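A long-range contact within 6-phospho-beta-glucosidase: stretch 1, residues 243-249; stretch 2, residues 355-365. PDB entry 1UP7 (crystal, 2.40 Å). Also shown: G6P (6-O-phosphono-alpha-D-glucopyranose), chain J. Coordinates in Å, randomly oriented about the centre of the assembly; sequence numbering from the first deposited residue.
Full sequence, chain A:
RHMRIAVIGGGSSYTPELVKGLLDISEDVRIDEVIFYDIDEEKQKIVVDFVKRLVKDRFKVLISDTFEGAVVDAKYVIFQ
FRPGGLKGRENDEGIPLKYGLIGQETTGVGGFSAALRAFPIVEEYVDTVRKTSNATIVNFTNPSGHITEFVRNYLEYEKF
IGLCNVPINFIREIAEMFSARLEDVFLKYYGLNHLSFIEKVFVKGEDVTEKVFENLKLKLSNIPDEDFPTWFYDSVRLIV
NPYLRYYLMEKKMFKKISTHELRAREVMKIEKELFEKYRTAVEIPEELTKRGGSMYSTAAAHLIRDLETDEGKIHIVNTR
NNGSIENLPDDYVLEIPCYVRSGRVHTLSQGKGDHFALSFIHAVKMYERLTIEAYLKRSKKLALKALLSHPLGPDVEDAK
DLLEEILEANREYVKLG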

# COMPACT_ATOMS: atom_id res chain seq x y z
N TYR A 243 -16.84 -24.29 -8.42
CA TYR A 243 -17.64 -23.74 -7.32
C TYR A 243 -18.23 -22.37 -7.61
O TYR A 243 -19.14 -21.94 -6.89
N LEU A 244 -17.70 -21.69 -8.63
CA LEU A 244 -18.22 -20.40 -9.03
C LEU A 244 -19.64 -20.56 -9.55
O LEU A 244 -20.37 -19.61 -9.59
N ARG A 245 -20.01 -21.78 -9.92
CA ARG A 245 -21.36 -22.06 -10.41
C ARG A 245 -22.42 -21.62 -9.40
O ARG A 245 -23.50 -21.21 -9.78
N TYR A 246 -22.10 -21.73 -8.11
CA TYR A 246 -23.05 -21.39 -7.03
C TYR A 246 -23.32 -19.92 -6.96
O TYR A 246 -24.41 -19.53 -6.56
N TYR A 247 -22.34 -19.12 -7.37
CA TYR A 247 -22.47 -17.68 -7.46
C TYR A 247 -23.10 -17.25 -8.76
O TYR A 247 -24.07 -16.52 -8.71
N LEU A 248 -22.59 -17.73 -9.90
CA LEU A 248 -22.95 -17.20 -11.21
C LEU A 248 -24.11 -17.95 -11.87
O LEU A 248 -24.72 -17.48 -12.83
N MET A 249 -24.39 -19.14 -11.33
CA MET A 249 -25.51 -20.00 -11.75
C MET A 249 -26.42 -20.35 -10.55
O MET A 249 -26.91 -21.49 -10.43
N HIS A 355 -10.31 -7.75 -12.54
CA HIS A 355 -11.35 -7.10 -11.73
C HIS A 355 -12.51 -8.04 -11.46
O HIS A 355 -13.11 -8.00 -10.39
N PHE A 356 -12.83 -8.90 -12.43
CA PHE A 356 -13.94 -9.86 -12.32
C PHE A 356 -13.65 -10.81 -11.18
O PHE A 356 -14.50 -11.07 -10.33
N ALA A 357 -12.44 -11.35 -11.16
CA ALA A 357 -12.01 -12.17 -10.03
C ALA A 357 -11.99 -11.39 -8.69
O ALA A 357 -12.41 -11.91 -7.67
N LEU A 358 -11.49 -10.16 -8.71
CA LEU A 358 -11.43 -9.36 -7.48
C LEU A 358 -12.84 -9.09 -6.90
O LEU A 358 -13.00 -9.06 -5.69
N SER A 359 -13.86 -8.92 -7.75
CA SER A 359 -15.20 -8.67 -7.24
C SER A 359 -15.60 -9.79 -6.29
O SER A 359 -16.16 -9.52 -5.20
N PHE A 360 -15.31 -11.03 -6.66
CA PHE A 360 -15.61 -12.14 -5.75
C PHE A 360 -14.65 -12.24 -4.57
O PHE A 360 -15.09 -12.38 -3.45
N ILE A 361 -13.34 -12.14 -4.82
CA ILE A 361 -12.37 -12.34 -3.77
C ILE A 361 -12.56 -11.34 -2.62
O ILE A 361 -12.54 -11.74 -1.44
N HIS A 362 -12.72 -10.05 -2.95
CA HIS A 362 -12.89 -9.02 -1.94
C HIS A 362 -14.16 -9.33 -1.11
O HIS A 362 -14.12 -9.34 0.11
N ALA A 363 -15.29 -9.57 -1.78
CA ALA A 363 -16.56 -9.73 -1.06
C ALA A 363 -16.51 -10.93 -0.09
O ALA A 363 -16.92 -10.86 1.08
N VAL A 364 -15.98 -12.04 -0.58
CA VAL A 364 -15.91 -13.21 0.27
C VAL A 364 -14.85 -13.04 1.36
O VAL A 364 -15.06 -13.50 2.50
N LYS A 365 -13.74 -12.36 1.06
CA LYS A 365 -12.75 -12.11 2.11
C LYS A 365 -13.34 -11.25 3.25
O LYS A 365 -13.04 -11.49 4.46

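The contact between residues 243-249 and 355-365 is assigned from side-chain distances, because the backbones stay well apart: the closest CA pair, Tyr247 CA to Phe360 CA, is separated by 9.0 Å. That gap is filled by side chains, which together bury 254 Å² counted over both stretches. No hydrogen bond crosses between them; the contacts are mainly apolar and aromatic, with one tyrosine hydroxyl lying against a methyl.

Phe360 is the centre, with 76 Å² covered by the other stretch. Its CA-to-CB bond points toward stretch 1, and chi1 of -61° (m) with chi2 of -80° sets the ring among three residues. Leu244 lies over one face: Leu244 CD1 sits 4.0 Å from the centroid of the Phe360 ring and 5° off its normal, the geometry of a CH-pi contact, and Leu244 CD1 is 4.1 Å from Phe360 CD1. The leucine also points toward stretch 2, with chi1 off the wells at -102° and chi2 of -46° (m). The ring edge is met by Leu248, whose CD2 comes within 3.7 Å of Phe360 CZ.

Tyr247 gives up 50 Å² and its CA-to-CB bond also points toward stretch 2, with chi1 of -67° (m) and chi2 of 84°. Tyr247 CB is 3.9 Å from Phe360 CE1, and the two rings form an offset edge-to-face pair, the edge of Phe360 directed toward the face of Tyr247, with centroids 5.8 Å apart and planes at 75°. The tyrosine ring also reaches one helical turn further along, to Val364 (chi1 173°, t): Tyr247 OH is 3.6 Å from Val364 CG2, and Tyr247 CE2 is 4.2 Å from that same methyl, Val364 CG2. The hydroxyl therefore meets a methyl group here, a van der Waals contact.

Leu248, covered over 44 Å², adopts chi1 of -70° (m) and chi2 of 155° (t). Leu248 CD2 serves two rings, since besides touching Phe360 it lies 4.1 Å from Phe356 CZ. Phe356 leaves its backbone sideways, but chi1 of -177° (t) brings the end of its ring nearer. Phe356, Phe360 and Val364 thus follow an i, i+4, i+8 spacing, which places them along one side of the helix.

Several polar side-chain atoms have partners that do not bridge the two stretches. Ser359 OG donates to Phe356 O at 2.6 Å within its own helix, while His362 ND1 and Lys365 NZ are hydrogen-bonded elsewhere in the structure. Tyr243 takes no part in the packing; its OH approaches the bound 6-O-phosphono-alpha-D-glucopyranose, 3.3 Å from G6P C2.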

# COMPACT_ATOMS: atom_id res chain seq x y z
CB TYR A 243 -16.81 -23.65 -6.06
CG TYR A 243 -16.73 -24.96 -5.30
CD1 TYR A 243 -15.83 -25.97 -5.71
CD2 TYR A 243 -17.52 -25.18 -4.17
CE1 TYR A 243 -15.76 -27.18 -5.00
CE2 TYR A 243 -17.47 -26.37 -3.46
CZ TYR A 243 -16.59 -27.36 -3.87
OH TYR A 243 -16.54 -28.54 -3.16
CB LEU A 244 -17.33 -19.70 -10.06
CG LEU A 244 -16.42 -18.59 -9.52
CD1 LEU A 244 -17.13 -17.58 -8.55
CD2 LEU A 244 -15.19 -19.22 -8.82
CB ARG A 245 -21.56 -23.55 -10.65
CG ARG A 245 -21.13 -24.07 -12.01
CD ARG A 245 -21.21 -25.63 -12.07
NE ARG A 245 -20.84 -26.14 -10.74
CZ ARG A 245 -21.11 -27.35 -10.26
NH1 ARG A 245 -21.82 -28.21 -10.99
NH2 ARG A 245 -20.69 -27.68 -9.04
CB TYR A 246 -22.58 -21.89 -5.65
CG TYR A 246 -22.47 -23.40 -5.58
CD1 TYR A 246 -23.60 -24.20 -5.50
CD2 TYR A 246 -21.22 -24.02 -5.63
CE1 TYR A 246 -23.50 -25.60 -5.47
CE2 TYR A 246 -21.09 -25.41 -5.60
CZ TYR A 246 -22.24 -26.19 -5.54
OH TYR A 246 -22.12 -27.57 -5.51
CB TYR A 247 -21.11 -17.04 -7.32
CG TYR A 247 -20.52 -17.22 -5.96
CD1 TYR A 247 -19.82 -18.38 -5.64
CD2 TYR A 247 -20.64 -16.23 -5.00
CE1 TYR A 247 -19.26 -18.56 -4.41
CE2 TYR A 247 -20.05 -16.37 -3.75
CZ TYR A 247 -19.37 -17.54 -3.46
OH TYR A 247 -18.79 -17.72 -2.24
CB LEU A 248 -21.72 -17.20 -12.12
CG LEU A 248 -20.68 -16.17 -11.70
CD1 LEU A 248 -19.40 -16.70 -12.23
CD2 LEU A 248 -21.00 -14.75 -12.23
CB MET A 249 -24.99 -21.29 -12.40
CG MET A 249 -24.26 -21.09 -13.71
SD MET A 249 -23.49 -22.61 -14.33
CE MET A 249 -24.79 -23.50 -14.60
CB HIS A 355 -11.88 -5.81 -12.36
CG HIS A 355 -10.81 -4.77 -12.58
ND1 HIS A 355 -10.68 -4.07 -13.76
CD2 HIS A 355 -9.83 -4.33 -11.76
CE1 HIS A 355 -9.65 -3.25 -13.66
NE2 HIS A 355 -9.13 -3.38 -12.45
CB PHE A 356 -14.09 -10.67 -13.61
CG PHE A 356 -15.25 -11.63 -13.60
CD1 PHE A 356 -16.52 -11.23 -14.01
CD2 PHE A 356 -15.08 -12.97 -13.20
CE1 PHE A 356 -17.59 -12.12 -14.04
CE2 PHE A 356 -16.15 -13.86 -13.21
CZ PHE A 356 -17.42 -13.43 -13.64
CB ALA A 357 -10.66 -12.81 -10.31
CB LEU A 358 -10.67 -8.05 -7.70
CG LEU A 358 -9.17 -8.13 -7.36
CD1 LEU A 358 -8.47 -9.32 -8.03
CD2 LEU A 358 -8.44 -6.82 -7.66
CB SER A 359 -16.23 -8.53 -8.35
OG SER A 359 -16.39 -9.74 -9.09
CB PHE A 360 -15.67 -13.49 -6.47
CG PHE A 360 -16.74 -13.56 -7.54
CD1 PHE A 360 -18.08 -13.78 -7.19
CD2 PHE A 360 -16.41 -13.39 -8.87
CE1 PHE A 360 -19.06 -13.83 -8.16
CE2 PHE A 360 -17.38 -13.45 -9.85
CZ PHE A 360 -18.71 -13.66 -9.50
CB ILE A 361 -10.93 -12.26 -4.32
CG1 ILE A 361 -10.67 -13.37 -5.39
CG2 ILE A 361 -9.92 -12.27 -3.17
CD1 ILE A 361 -9.37 -13.16 -6.17
CB HIS A 362 -13.04 -7.63 -2.59
CG HIS A 362 -11.76 -6.97 -2.98
ND1 HIS A 362 -10.73 -6.76 -2.09
CD2 HIS A 362 -11.36 -6.43 -4.16
CE1 HIS A 362 -9.74 -6.12 -2.70
NE2 HIS A 362 -10.11 -5.90 -3.96
CB ALA A 363 -17.78 -9.89 -2.06
CB VAL A 364 -15.70 -14.47 -0.57
CG1 VAL A 364 -15.44 -15.68 0.32
CG2 VAL A 364 -16.95 -14.68 -1.46
CB LYS A 365 -11.47 -11.50 1.53
CG LYS A 365 -10.38 -11.13 2.54
CD LYS A 365 -9.75 -12.34 3.31
CE LYS A 365 -9.14 -13.37 2.33
NZ LYS A 365 -8.89 -14.74 2.89
C1 G6P J . -14.14 -31.34 -4.16
C2 G6P J . -13.68 -30.15 -3.27
C3 G6P J . -13.51 -30.62 -1.83
C4 G6P J . -14.86 -31.12 -1.35
C5 G6P J . -15.26 -32.33 -2.20
C6 G6P J . -16.64 -32.84 -1.80
O1 G6P J . -14.40 -31.00 -5.53
O2 G6P J . -12.46 -29.56 -3.70
O3 G6P J . -12.97 -29.61 -0.97
O4 G6P J . -14.83 -31.39 0.05
O5 G6P J . -15.31 -32.00 -3.62
O6 G6P J . -16.74 -34.24 -1.99
P G6P J . -17.78 -35.12 -1.12
O1P G6P J . -17.47 -36.56 -1.44
O2P G6P J . -19.25 -34.87 -1.43
O3P G6P J . -17.50 -34.83 0.33